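Local coordinates for protein 3-hexulose-6-phosphate synthase (Mycobacterium gastri, PDB 3AJX) that is a TIM-barrel enzyme of the HUMPS family that pairs with a second copy of itself and carries a bound magnesium ion, at residues L3-D8 and G20-Y25; V26-L31 and A180-A185; L68-A73 and V96-A101; S90-A95 and Q121-L126; V131-G136 and E155-P160. The protein carries 1 engineered substitution. All blocks are in the same frame, centred on the assembly; numbering follows the deposited sequence.

Contact 1 of 5, residues L3-D8 and G20-Y25; sequences LQVAID and GKVAEY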
# COMPACT_ATOMS: atom_id res chain seq x y z
N LEU A 3 14.37 7.04 -18.26
CA LEU A 3 12.97 6.79 -18.56
C LEU A 3 12.52 5.53 -17.84
O LEU A 3 13.18 4.49 -17.92
CB LEU A 3 12.75 6.62 -20.07
CG LEU A 3 11.32 6.31 -20.52
CD1 LEU A 3 10.39 7.47 -20.15
CD2 LEU A 3 11.31 6.08 -22.02
N GLN A 4 11.40 5.63 -17.14
CA GLN A 4 10.84 4.51 -16.39
C GLN A 4 9.43 4.18 -16.87
O GLN A 4 8.59 5.06 -17.01
CB GLN A 4 10.81 4.86 -14.90
CG GLN A 4 9.95 3.94 -14.02
CD GLN A 4 10.10 4.24 -12.54
OE1 GLN A 4 9.24 3.89 -11.73
NE2 GLN A 4 11.21 4.87 -12.17
N VAL A 5 9.18 2.90 -17.13
CA VAL A 5 7.84 2.48 -17.55
C VAL A 5 7.09 1.93 -16.34
O VAL A 5 7.57 1.03 -15.65
CB VAL A 5 7.88 1.39 -18.67
CG1 VAL A 5 8.69 0.19 -18.22
CG2 VAL A 5 6.45 0.97 -19.01
N ALA A 6 5.92 2.51 -16.06
CA ALA A 6 5.11 2.06 -14.94
C ALA A 6 4.11 1.03 -15.45
O ALA A 6 3.10 1.39 -16.07
CB ALA A 6 4.38 3.24 -14.31
N ILE A 7 4.40 -0.24 -15.20
CA ILE A 7 3.51 -1.31 -15.64
C ILE A 7 2.41 -1.50 -14.60
O ILE A 7 2.51 -2.34 -13.70
CB ILE A 7 4.28 -2.64 -15.83
CG1 ILE A 7 5.42 -2.44 -16.84
CG2 ILE A 7 3.33 -3.73 -16.33
CD1 ILE A 7 6.21 -3.70 -17.15
N ASP A 8 1.36 -0.70 -14.73
CA ASP A 8 0.23 -0.75 -13.81
C ASP A 8 -0.86 -1.66 -14.36
O ASP A 8 -2.02 -1.26 -14.48
CB ASP A 8 -0.30 0.66 -13.58
CG ASP A 8 0.65 1.51 -12.75
OD1 ASP A 8 0.67 2.74 -12.92
OD2 ASP A 8 1.38 0.93 -11.91
N GLY A 20 8.66 -6.86 -22.64
CA GLY A 20 9.40 -7.33 -23.80
C GLY A 20 9.40 -6.34 -24.95
O GLY A 20 10.38 -6.24 -25.70
N LYS A 21 8.30 -5.61 -25.10
CA LYS A 21 8.15 -4.64 -26.18
C LYS A 21 8.82 -3.29 -25.94
O LYS A 21 9.21 -2.61 -26.89
CB LYS A 21 6.67 -4.40 -26.47
CG LYS A 21 5.87 -5.63 -26.84
CD LYS A 21 4.43 -5.27 -27.12
CE LYS A 21 3.61 -6.49 -27.48
NZ LYS A 21 2.19 -6.14 -27.78
N VAL A 22 8.95 -2.90 -24.67
CA VAL A 22 9.53 -1.59 -24.36
C VAL A 22 10.87 -1.57 -23.63
O VAL A 22 11.49 -0.52 -23.51
CB VAL A 22 8.53 -0.74 -23.52
CG1 VAL A 22 7.18 -0.69 -24.22
CG2 VAL A 22 8.38 -1.33 -22.12
N ALA A 23 11.33 -2.73 -23.16
CA ALA A 23 12.58 -2.82 -22.41
C ALA A 23 13.77 -2.08 -23.03
O ALA A 23 14.50 -1.38 -22.33
CB ALA A 23 12.95 -4.29 -22.21
N GLU A 24 13.96 -2.24 -24.33
CA GLU A 24 15.07 -1.60 -25.02
C GLU A 24 15.05 -0.07 -24.99
O GLU A 24 16.08 0.57 -25.20
CB GLU A 24 15.11 -2.07 -26.48
CG GLU A 24 13.82 -1.82 -27.24
CD GLU A 24 13.80 -2.52 -28.59
OE1 GLU A 24 14.60 -2.15 -29.47
OE2 GLU A 24 12.97 -3.45 -28.76
N TYR A 25 13.89 0.51 -24.71
CA TYR A 25 13.76 1.96 -24.68
C TYR A 25 13.73 2.57 -23.28
O TYR A 25 13.70 3.80 -23.13
CB TYR A 25 12.49 2.39 -25.42
CG TYR A 25 12.41 1.84 -26.83
CD1 TYR A 25 11.48 0.86 -27.16
CD2 TYR A 25 13.29 2.28 -27.82
CE1 TYR A 25 11.41 0.34 -28.45
CE2 TYR A 25 13.23 1.76 -29.10
CZ TYR A 25 12.30 0.79 -29.41
OH TYR A 25 12.25 0.27 -30.68

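Contact 2 of 5, residues V26-L31 and A180-A185; sequences VDIIEL and AEVAVA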
# COMPACT_ATOMS: atom_id res chain seq x y z
N VAL A 26 13.74 1.73 -22.25
CA VAL A 26 13.69 2.23 -20.88
C VAL A 26 14.87 1.81 -20.02
O VAL A 26 15.53 0.81 -20.29
CB VAL A 26 12.40 1.78 -20.17
CG1 VAL A 26 11.18 2.21 -20.97
CG2 VAL A 26 12.42 0.27 -19.98
N ASP A 27 15.11 2.58 -18.97
CA ASP A 27 16.19 2.31 -18.03
C ASP A 27 15.66 1.56 -16.82
O ASP A 27 16.34 0.71 -16.24
CB ASP A 27 16.80 3.63 -17.55
CG ASP A 27 17.30 4.49 -18.69
OD1 ASP A 27 18.34 4.14 -19.27
OD2 ASP A 27 16.63 5.50 -19.00
N ILE A 28 14.42 1.87 -16.46
CA ILE A 28 13.79 1.26 -15.30
C ILE A 28 12.44 0.65 -15.65
O ILE A 28 11.64 1.27 -16.35
CB ILE A 28 13.57 2.33 -14.19
CG1 ILE A 28 14.92 2.94 -13.80
CG2 ILE A 28 12.87 1.72 -12.98
CD1 ILE A 28 14.80 4.10 -12.84
N ILE A 29 12.22 -0.57 -15.18
CA ILE A 29 10.95 -1.26 -15.41
C ILE A 29 10.25 -1.34 -14.06
O ILE A 29 10.72 -2.01 -13.14
CB ILE A 29 11.15 -2.69 -15.93
CG1 ILE A 29 11.84 -2.64 -17.30
CG2 ILE A 29 9.81 -3.39 -16.05
CD1 ILE A 29 12.26 -4.01 -17.80
N GLU A 30 9.12 -0.64 -13.95
CA GLU A 30 8.35 -0.63 -12.71
C GLU A 30 7.17 -1.60 -12.73
O GLU A 30 6.42 -1.66 -13.70
CB GLU A 30 7.79 0.77 -12.45
CG GLU A 30 6.76 0.82 -11.33
CD GLU A 30 5.96 2.11 -11.32
OE1 GLU A 30 6.53 3.16 -11.65
OE2 GLU A 30 4.76 2.06 -10.97
N LEU A 31 7.03 -2.35 -11.65
CA LEU A 31 5.91 -3.27 -11.48
C LEU A 31 4.99 -2.47 -10.57
O LEU A 31 5.31 -2.23 -9.40
CB LEU A 31 6.35 -4.57 -10.79
CG LEU A 31 7.32 -5.51 -11.51
CD1 LEU A 31 6.81 -5.80 -12.91
CD2 LEU A 31 8.70 -4.89 -11.57
N ALA A 180 14.53 16.62 -13.21
CA ALA A 180 14.19 15.25 -12.83
C ALA A 180 15.27 14.25 -13.25
O ALA A 180 15.84 14.36 -14.33
CB ALA A 180 12.86 14.85 -13.46
N GLU A 181 15.53 13.28 -12.39
CA GLU A 181 16.52 12.24 -12.65
C GLU A 181 15.85 11.14 -13.47
O GLU A 181 16.50 10.45 -14.25
CB GLU A 181 17.03 11.66 -11.33
CG GLU A 181 18.07 10.56 -11.46
CD GLU A 181 19.35 11.03 -12.13
OE1 GLU A 181 19.59 12.25 -12.18
OE2 GLU A 181 20.13 10.16 -12.59
N VAL A 182 14.55 11.00 -13.27
CA VAL A 182 13.76 9.99 -13.96
C VAL A 182 12.38 10.51 -14.36
O VAL A 182 11.73 11.21 -13.59
CB VAL A 182 13.52 8.75 -13.04
CG1 VAL A 182 12.74 7.68 -13.79
CG2 VAL A 182 14.86 8.20 -12.55
N ALA A 183 11.97 10.19 -15.58
CA ALA A 183 10.65 10.56 -16.06
C ALA A 183 9.89 9.23 -16.10
O ALA A 183 10.36 8.28 -16.73
CB ALA A 183 10.73 11.17 -17.46
N VAL A 184 8.76 9.16 -15.41
CA VAL A 184 7.96 7.94 -15.37
C VAL A 184 6.79 8.04 -16.33
O VAL A 184 6.08 9.04 -16.36
CB VAL A 184 7.39 7.68 -13.96
CG1 VAL A 184 6.60 6.38 -13.95
CG2 VAL A 184 8.52 7.61 -12.95
N ALA A 185 6.59 7.00 -17.13
CA ALA A 185 5.48 6.97 -18.07
C ALA A 185 4.69 5.69 -17.88
O ALA A 185 5.24 4.59 -17.95
CB ALA A 185 6.00 7.06 -19.51

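Contact 3 of 5, residues L68-A73 and V96-A101; sequences LEADIA and VKAAQA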
# COMPACT_ATOMS: atom_id res chain seq x y z
N LEU A 68 10.72 -5.13 6.59
CA LEU A 68 10.19 -6.39 6.08
C LEU A 68 9.74 -6.32 4.62
O LEU A 68 10.15 -7.14 3.80
CB LEU A 68 9.03 -6.88 6.95
CG LEU A 68 8.36 -8.18 6.48
CD1 LEU A 68 9.38 -9.31 6.44
CD2 LEU A 68 7.22 -8.52 7.42
N GLU A 69 8.89 -5.35 4.30
CA GLU A 69 8.40 -5.23 2.92
C GLU A 69 9.53 -4.95 1.94
O GLU A 69 9.54 -5.47 0.83
CB GLU A 69 7.32 -4.15 2.82
CG GLU A 69 6.00 -4.57 3.46
CD GLU A 69 4.79 -3.84 2.88
OE1 GLU A 69 4.94 -3.16 1.84
OE2 GLU A 69 3.70 -3.97 3.46
N ALA A 70 10.49 -4.13 2.34
CA ALA A 70 11.61 -3.82 1.46
C ALA A 70 12.42 -5.10 1.25
O ALA A 70 12.76 -5.45 0.12
CB ALA A 70 12.48 -2.74 2.07
N ASP A 71 12.72 -5.79 2.35
CA ASP A 71 13.51 -7.00 2.26
C ASP A 71 12.93 -8.08 1.35
O ASP A 71 13.64 -8.63 0.51
CB ASP A 71 13.73 -7.60 3.66
CG ASP A 71 14.99 -8.43 3.73
OD1 ASP A 71 16.08 -7.89 3.46
OD2 ASP A 71 14.89 -9.63 4.07
N ILE A 72 11.65 -8.38 1.50
CA ILE A 72 11.07 -9.43 0.66
C ILE A 72 11.03 -9.03 -0.81
O ILE A 72 11.19 -9.88 -1.69
CB ILE A 72 9.66 -9.86 1.17
CG1 ILE A 72 8.66 -8.70 1.07
CG2 ILE A 72 9.77 -10.37 2.60
CD1 ILE A 72 7.26 -9.08 1.54
N ALA A 73 10.85 -7.74 -1.09
CA ALA A 73 10.82 -7.27 -2.47
C ALA A 73 12.23 -7.34 -3.07
O ALA A 73 12.41 -7.74 -4.23
CB ALA A 73 10.28 -5.84 -2.53
N VAL A 96 15.28 1.62 4.37
CA VAL A 96 16.62 2.05 4.00
C VAL A 96 17.67 1.08 4.54
O VAL A 96 18.66 0.79 3.87
CB VAL A 96 16.90 3.49 4.51
CG1 VAL A 96 18.39 3.81 4.41
CG2 VAL A 96 16.09 4.49 3.69
N LYS A 97 17.43 0.56 5.74
CA LYS A 97 18.37 -0.38 6.35
C LYS A 97 18.44 -1.64 5.48
O LYS A 97 19.53 -2.19 5.24
CB LYS A 97 17.92 -0.72 7.77
CG LYS A 97 18.97 -1.41 8.61
CD LYS A 97 18.50 -1.51 10.06
CE LYS A 97 19.60 -2.02 10.97
NZ LYS A 97 19.13 -2.14 12.38
N ALA A 98 17.30 -2.10 5.00
CA ALA A 98 17.27 -3.28 4.14
C ALA A 98 17.96 -2.97 2.82
O ALA A 98 18.68 -3.81 2.27
CB ALA A 98 15.84 -3.73 3.89
N ALA A 99 17.75 -1.76 2.30
CA ALA A 99 18.38 -1.38 1.04
C ALA A 99 19.91 -1.39 1.19
O ALA A 99 20.62 -1.87 0.31
CB ALA A 99 17.89 0.00 0.60
N GLN A 100 20.40 -0.86 2.31
CA GLN A 100 21.84 -0.83 2.55
C GLN A 100 22.40 -2.24 2.63
O GLN A 100 23.47 -2.52 2.09
CB GLN A 100 22.14 -0.08 3.85
CG GLN A 100 22.02 1.43 3.73
CD GLN A 100 23.12 2.02 2.87
OE1 GLN A 100 24.29 2.00 3.24
NE2 GLN A 100 22.74 2.55 1.71
N ALA A 101 21.67 -3.13 3.29
CA ALA A 101 22.10 -4.51 3.45
C ALA A 101 22.23 -5.25 2.12
O ALA A 101 23.04 -6.17 1.99
CB ALA A 101 21.12 -5.25 4.36

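Contact 4 of 5, residues S90-A95 and Q121-L126; sequences STIAGA and QEVRAL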
# COMPACT_ATOMS: atom_id res chain seq x y z
N SER A 90 10.40 5.89 11.04
CA SER A 90 11.00 4.61 11.40
C SER A 90 10.75 3.55 10.33
O SER A 90 11.55 2.64 10.15
CB SER A 90 10.48 4.13 12.76
OG SER A 90 9.10 3.82 12.70
N THR A 91 9.64 3.68 9.62
CA THR A 91 9.29 2.74 8.56
C THR A 91 10.23 2.96 7.37
O THR A 91 10.75 2.02 6.77
CB THR A 91 7.83 2.93 8.12
OG1 THR A 91 6.97 2.59 9.22
CG2 THR A 91 7.50 2.05 6.92
N ILE A 92 10.44 4.23 7.03
CA ILE A 92 11.33 4.55 5.93
C ILE A 92 12.75 4.15 6.32
O ILE A 92 13.49 3.60 5.51
CB ILE A 92 11.28 6.06 5.61
CG1 ILE A 92 9.89 6.40 5.07
CG2 ILE A 92 12.36 6.42 4.60
CD1 ILE A 92 9.63 7.88 4.84
N ALA A 93 13.11 4.40 7.58
CA ALA A 93 14.44 4.04 8.07
C ALA A 93 14.67 2.53 7.95
O ALA A 93 15.76 2.09 7.60
CB ALA A 93 14.60 4.48 9.52
N GLY A 94 13.63 1.75 8.25
CA GLY A 94 13.73 0.31 8.17
C GLY A 94 13.95 -0.16 6.74
O GLY A 94 14.75 -1.06 6.49
N ALA A 95 13.23 0.45 5.81
CA ALA A 95 13.38 0.10 4.40
C ALA A 95 14.79 0.45 3.94
O ALA A 95 15.43 -0.31 3.21
CB ALA A 95 12.35 0.84 3.56
N GLN A 121 12.98 16.55 1.63
CA GLN A 121 14.21 16.82 2.37
C GLN A 121 14.30 15.96 3.61
O GLN A 121 15.37 15.45 3.95
CB GLN A 121 14.27 18.30 2.75
CG GLN A 121 14.80 19.18 1.64
CD GLN A 121 16.28 18.96 1.39
OE1 GLN A 121 16.78 19.17 0.29
NE2 GLN A 121 17.00 18.56 2.44
N GLU A 122 13.17 15.78 4.29
CA GLU A 122 13.15 14.97 5.49
C GLU A 122 13.49 13.51 5.22
O GLU A 122 14.28 12.91 5.94
CB GLU A 122 11.77 15.07 6.16
CG GLU A 122 11.53 16.43 6.80
CD GLU A 122 10.11 16.63 7.26
OE1 GLU A 122 9.31 15.68 7.19
OE2 GLU A 122 9.78 17.76 7.69
N VAL A 123 12.89 12.93 4.18
CA VAL A 123 13.16 11.52 3.87
C VAL A 123 14.52 11.31 3.22
O VAL A 123 15.08 10.22 3.31
CB VAL A 123 12.04 10.91 2.99
CG1 VAL A 123 10.69 11.12 3.65
CG2 VAL A 123 12.08 11.51 1.59
N ARG A 124 15.05 12.35 2.58
CA ARG A 124 16.36 12.24 1.97
C ARG A 124 17.35 12.03 3.11
O ARG A 124 18.30 11.25 3.00
CB ARG A 124 16.72 13.52 1.22
CG ARG A 124 18.20 13.66 0.87
CD ARG A 124 18.68 12.58 -0.08
NE ARG A 124 20.11 12.69 -0.37
CZ ARG A 124 21.08 12.36 0.49
NH1 ARG A 124 20.79 11.91 1.70
NH2 ARG A 124 22.35 12.50 0.13
N ALA A 125 17.12 12.73 4.21
CA ALA A 125 17.97 12.63 5.39
C ALA A 125 17.92 11.23 5.98
O ALA A 125 18.86 10.80 6.65
CB ALA A 125 17.55 13.66 6.43
N LEU A 126 16.82 10.52 5.74
CA LEU A 126 16.65 9.17 6.26
C LEU A 126 17.33 8.13 5.37
O LEU A 126 17.40 6.96 5.73
CB LEU A 126 15.17 8.82 6.41
CG LEU A 126 14.35 9.64 7.41
CD1 LEU A 126 12.88 9.27 7.29
CD2 LEU A 126 14.86 9.40 8.82

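Contact 5 of 5, residues V131-G136 and E155-P160; sequences VEMHAG and EKARVP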
# COMPACT_ATOMS: atom_id res chain seq x y z
N VAL A 131 13.23 10.67 -4.52
CA VAL A 131 11.82 10.72 -4.17
C VAL A 131 11.03 10.82 -5.45
O VAL A 131 11.54 11.28 -6.47
CB VAL A 131 11.50 11.94 -3.27
CG1 VAL A 131 12.26 11.83 -1.95
CG2 VAL A 131 11.88 13.23 -3.99
N GLU A 132 9.78 10.37 -5.41
CA GLU A 132 8.94 10.43 -6.58
C GLU A 132 7.88 11.50 -6.39
O GLU A 132 7.04 11.41 -5.49
CB GLU A 132 8.28 9.07 -6.84
CG GLU A 132 7.47 9.02 -8.13
CD GLU A 132 6.96 7.63 -8.47
OE1 GLU A 132 7.79 6.74 -8.77
OE2 GLU A 132 5.73 7.42 -8.42
N MET A 133 7.95 12.54 -7.22
CA MET A 133 6.96 13.62 -7.19
C MET A 133 5.86 12.98 -8.01
O MET A 133 5.84 13.04 -9.24
CB MET A 133 7.52 14.87 -7.86
CG MET A 133 8.62 15.53 -7.04
SD MET A 133 8.05 15.89 -5.36
CE MET A 133 9.55 16.54 -4.60
N HIS A 134 4.95 12.34 -7.29
CA HIS A 134 3.88 11.55 -7.89
C HIS A 134 2.45 12.04 -7.70
O HIS A 134 2.04 12.42 -6.60
CB HIS A 134 4.02 10.14 -7.32
CG HIS A 134 3.15 9.11 -7.98
ND1 HIS A 134 3.02 7.83 -7.48
CD2 HIS A 134 2.40 9.16 -9.10
CE1 HIS A 134 2.22 7.14 -8.27
NE2 HIS A 134 1.83 7.92 -9.26
N ALA A 135 1.70 12.04 -8.79
CA ALA A 135 0.28 12.41 -8.77
C ALA A 135 -0.40 11.14 -9.28
O ALA A 135 -0.20 10.74 -10.42
CB ALA A 135 0.01 13.58 -9.70
N GLY A 136 -1.19 10.50 -8.42
CA GLY A 136 -1.86 9.28 -8.81
C GLY A 136 -2.93 9.44 -9.87
O GLY A 136 -3.25 10.56 -10.28
N GLU A 155 11.83 20.93 -8.06
CA GLU A 155 12.86 21.95 -8.11
C GLU A 155 13.18 22.51 -6.72
O GLU A 155 14.34 22.70 -6.37
CB GLU A 155 12.41 23.09 -9.04
CG GLU A 155 12.20 22.65 -10.48
CD GLU A 155 11.43 23.67 -11.30
OE1 GLU A 155 11.23 23.42 -12.51
OE2 GLU A 155 11.02 24.70 -10.73
N LYS A 156 12.14 22.78 -5.94
CA LYS A 156 12.33 23.33 -4.60
C LYS A 156 12.91 22.31 -3.62
O LYS A 156 13.64 22.67 -2.70
CB LYS A 156 11.00 23.85 -4.06
CG LYS A 156 11.11 24.58 -2.73
CD LYS A 156 9.78 25.23 -2.35
CE LYS A 156 9.94 26.12 -1.12
NZ LYS A 156 8.66 26.78 -0.75
N ALA A 157 12.59 21.04 -3.84
CA ALA A 157 13.05 19.96 -2.96
C ALA A 157 14.56 19.83 -2.86
O ALA A 157 15.09 19.57 -1.78
CB ALA A 157 12.45 18.64 -3.42
N ARG A 158 15.26 20.02 -3.97
CA ARG A 158 16.71 19.89 -3.98
C ARG A 158 17.10 18.49 -3.48
O ARG A 158 18.00 18.32 -2.66
CB ARG A 158 17.35 20.99 -3.14
CG ARG A 158 17.16 22.38 -3.75
CD ARG A 158 17.68 23.48 -2.84
NE ARG A 158 17.64 24.80 -3.46
CZ ARG A 158 16.52 25.47 -3.74
NH1 ARG A 158 15.34 24.95 -3.46
NH2 ARG A 158 16.60 26.67 -4.30
N VAL A 159 16.38 17.50 -4.00
CA VAL A 159 16.58 16.09 -3.69
C VAL A 159 16.42 15.35 -5.02
O VAL A 159 15.52 15.68 -5.80
CB VAL A 159 15.51 15.56 -2.72
CG1 VAL A 159 15.68 14.07 -2.50
CG2 VAL A 159 15.59 16.30 -1.39
N PRO A 160 17.28 14.35 -5.32
CA PRO A 160 17.10 13.65 -6.59
C PRO A 160 15.65 13.19 -6.70
O PRO A 160 15.12 12.61 -5.75
CB PRO A 160 18.07 12.48 -6.48
CG PRO A 160 19.19 13.06 -5.64
CD PRO A 160 18.43 13.81 -4.57

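Contact 1 of 5, residues L3-D8 and G20-Y25
Val5 on strand 2-7 and Val22 on helix 12-22 send one methyl each across the gap between strand and helix, and their side chains cross obliquely. The tip of the branch does the touching on both sides: Val5 CG1 stands 4.2 Å from Val22 CG2. In each valine the methyl used lies between the backbone N and the carbonyl carbon (Val5 CG1 with chi1 56°), the position that points it at the partner. Two residues earlier on the strand, Leu3 meets main chain rather than side chain. Its CG is anti to the backbone N (chi1 178°), and the branch ends with CD2 3.5 Å from Tyr25 O. The Tyr25 ring turns away from the strand, with Glu24 CG over the rim of one face, 3.4 Å above the ring plane, and it packs on Ala199 and Lys200 of helix 195-204. Val22 also rests on Ala199, so that helix flanks the same seam. No hydrogen bond crosses between the two segments. Their cohesion is therefore dispersive, and the one polar atom facing Leu3, Tyr25 O, accepts a hydrogen bond from Arg203 NE.

Contact 2 of 5, residues V26-L31 and A180-A185
Glu30 OE1 is the polar atom that reaches the other strand, passing 4.0 Å from Val184 CG1, while the carboxylate it is part of belongs, with Asp59, to the magnesium site. The Glu30 side chain comes to about 3 Å from the ion. With CG anti to the backbone N (chi1 169°) and the chain extended beyond it, the carboxylate is carried well into the barrel interior, crossing the Val184 side chain at about a right angle. A methyl thus lies beside an acid that serves a metal, and no hydrogen bond passes between the two segments. Val184 itself comes to about 5 Å from a sulfate ion, probably a crystallisation component that may mark a pocket.

Two residues back along both strands, the contact is purely apolar. Ile28 CD1 sits 4.1 Å from Val182 CG2, and these two side chains also cross at about a right angle, with the isoleucine's outer methyl as the touching end. Strands 28-31 and 182-185 are not neighbours in the sheet: Ile28 CA and Val182 CA are 8.8 Å apart, and strand 2-7 runs between them. Gln4 of that strand touches both Ile28 and Val182, and Ala6 touches both Glu30 and Val184. Just before strand 28-31, Asp27 OD2 accepts a hydrogen bond from Leu3 N and forms a salt bridge with Arg203 NH2. Side chains from alternate strands meeting across the one between them form the filled interior of a closed, parallel TIM barrel, here with a metal-binding acid next to an apolar layer.

Contact 3 of 5, residues L68-A73 and V96-A101
Helices 66-75 and 89-102 come so near that Asp71 CA and Ala98 CA lie 5.6 Å apart, a spacing that the small Ala70 and Ala98 side chains permit. The meeting is methyl against methyl: Ala70 CB is 3.9 Å from Ala98 CB. Ala98 also leans on the backbone of the other helix, its CB lying 4.0 Å from Asp71 N, so a single methyl fits against both a side-chain methyl and a backbone nitrogen. It is the residue of the pair of segments most covered by the other. Asp71 adds a light touch from the side. Its CG is anti to the backbone N (chi1 -154°), which swings the carboxylate toward the second helix and brings OD1 to 4.2 Å from Ala98 CB. The polar business of that oxygen lies beyond the alanine, in a hydrogen bond with His102 NE2 just after the segment, so the acid ties its own helix to the end of helix 89-102. Between the two segments themselves there is no hydrogen bond.

On another side of helix 66-75, Glu69 OE1 makes a salt bridge with Lys37 NZ of the second subunit, which puts this helix at the subunit contact. On the barrel side, Val81 of strand 80-84 takes both Ala70 and Ala73, and Ala99 packs on Phe74 of helix 66-75, so the helix pair lies in the outer layer against that strand.

Contact 4 of 5, residues S90-A95 and Q121-L126
Ile92, on helix 89-102, supplies the apolar contact with residues 121-126 almost alone, using two separate branches. Its long branch is straight, CG1 lying anti to the carbonyl carbon (chi1 -66°) and chi2 extended, and it ends with CD1 3.6 Å from Val123 CG1; the two side chains meet at a slant, methyl to methyl. The short branch serves Leu126. Ile92 CG2 is 4.0 Å from Leu126 CD1 and 4.1 Å from Leu126 CB, while Ile92 CB also lies 4.0 Å from Leu126 CD1. Here the side chains cross at about a right angle, so the leucine methyl rides on the branch point of the isoleucine. Ala93, next along, is partly covered by the same neighbour without a close approach.

Both helices belong to the outer layer of the TIM barrel, following strands 80-84 and 105-109, and Ile92 and Val123 both pack inward on Val108 of the latter strand. Ile92 reaches Val83 of the former as well.

Hydrogen bonds and charges stay off this interface. Leu126 N makes weak backbone bonds to Val123 O and Glu122 O within its own segment. Glu122 OE1 forms a salt bridge with Arg119 NH1 of its own helix, and Ser90 OG hydrogen-bonds to Asp88 OD2. On a different side of helix 89-102, Thr91 OG1 hydrogen-bonds to Asp138 OD2 of the second subunit.

Contact 5 of 5, residues V131-G136 and E155-P160
Val131 and Met133 of strand 130-134 pack on Ala157 and Val159 and meet the carbonyl of Pro160, where the chain leaves helix 148-157 for strand 161-164: the return leg of a right-handed beta-alpha-beta crossover on the flank of the barrel. A backbone bond marks the join, Val131 N donating to Pro160 O at 3.0 Å. The pairing runs on into the sheet, since Val131 and Met133 both bond with Ser162.

Val131 also packs with both of its methyls. CG1 and CG2 lie 4.1 Å and 4.2 Å from Val159 CG1, so that Val159 CG1 sits in the fork of the two Val131 methyls, and the side chains cross at about a right angle. Val131 CG2 further approaches Pro160 O at 3.7 Å. Met133 reaches out to the helix itself. Its chain bends at chi2 (-55°) and then straightens, which places CE 3.8 Å from Ala157 CB. Helix 116-125 closes in alongside, with Ala120 against Ala157.

Arg158 leaves the helix with positive phi (57°). Its guanidinium folds back, NH1 giving a hydrogen bond of 2.9 Å to Lys156 O; this oxygen lies at the guanidinium's edge, in its plane, while the donor is tilted 32° from the carbonyl plane. The chemistry divides accordingly: one backbone bond fixes where the returning chain joins the strand, methyl and thioether contacts pack behind it, and the charged arginine is kept on the exposed outer side of the turn.

How the contacts relate
Contacts 1 and 2 share the barrel wall: strand 2-7 of contact 1 runs between the two strands of contact 2 and is bonded to both, on one side probably through Gln4 O and Ala185 N, 2.8 Å apart. Contact 2 holds Glu30 of the magnesium site, whereas the side chains of Val5 in contact 1 and Met133 in contact 5 stand about 10 and 11 Å from the ion. Contacts 3 and 4 lie in the outer helical layer, their centres about 12 Å apart; both use helix 89-102 and both touch the second subunit. Contact 4 passes to contact 5 through Val123 CG2, 3.6 Å from Val131 CG1. Contacts 1 and 4 lie on opposite sides of the chain's centre, about 28 Å apart between centres.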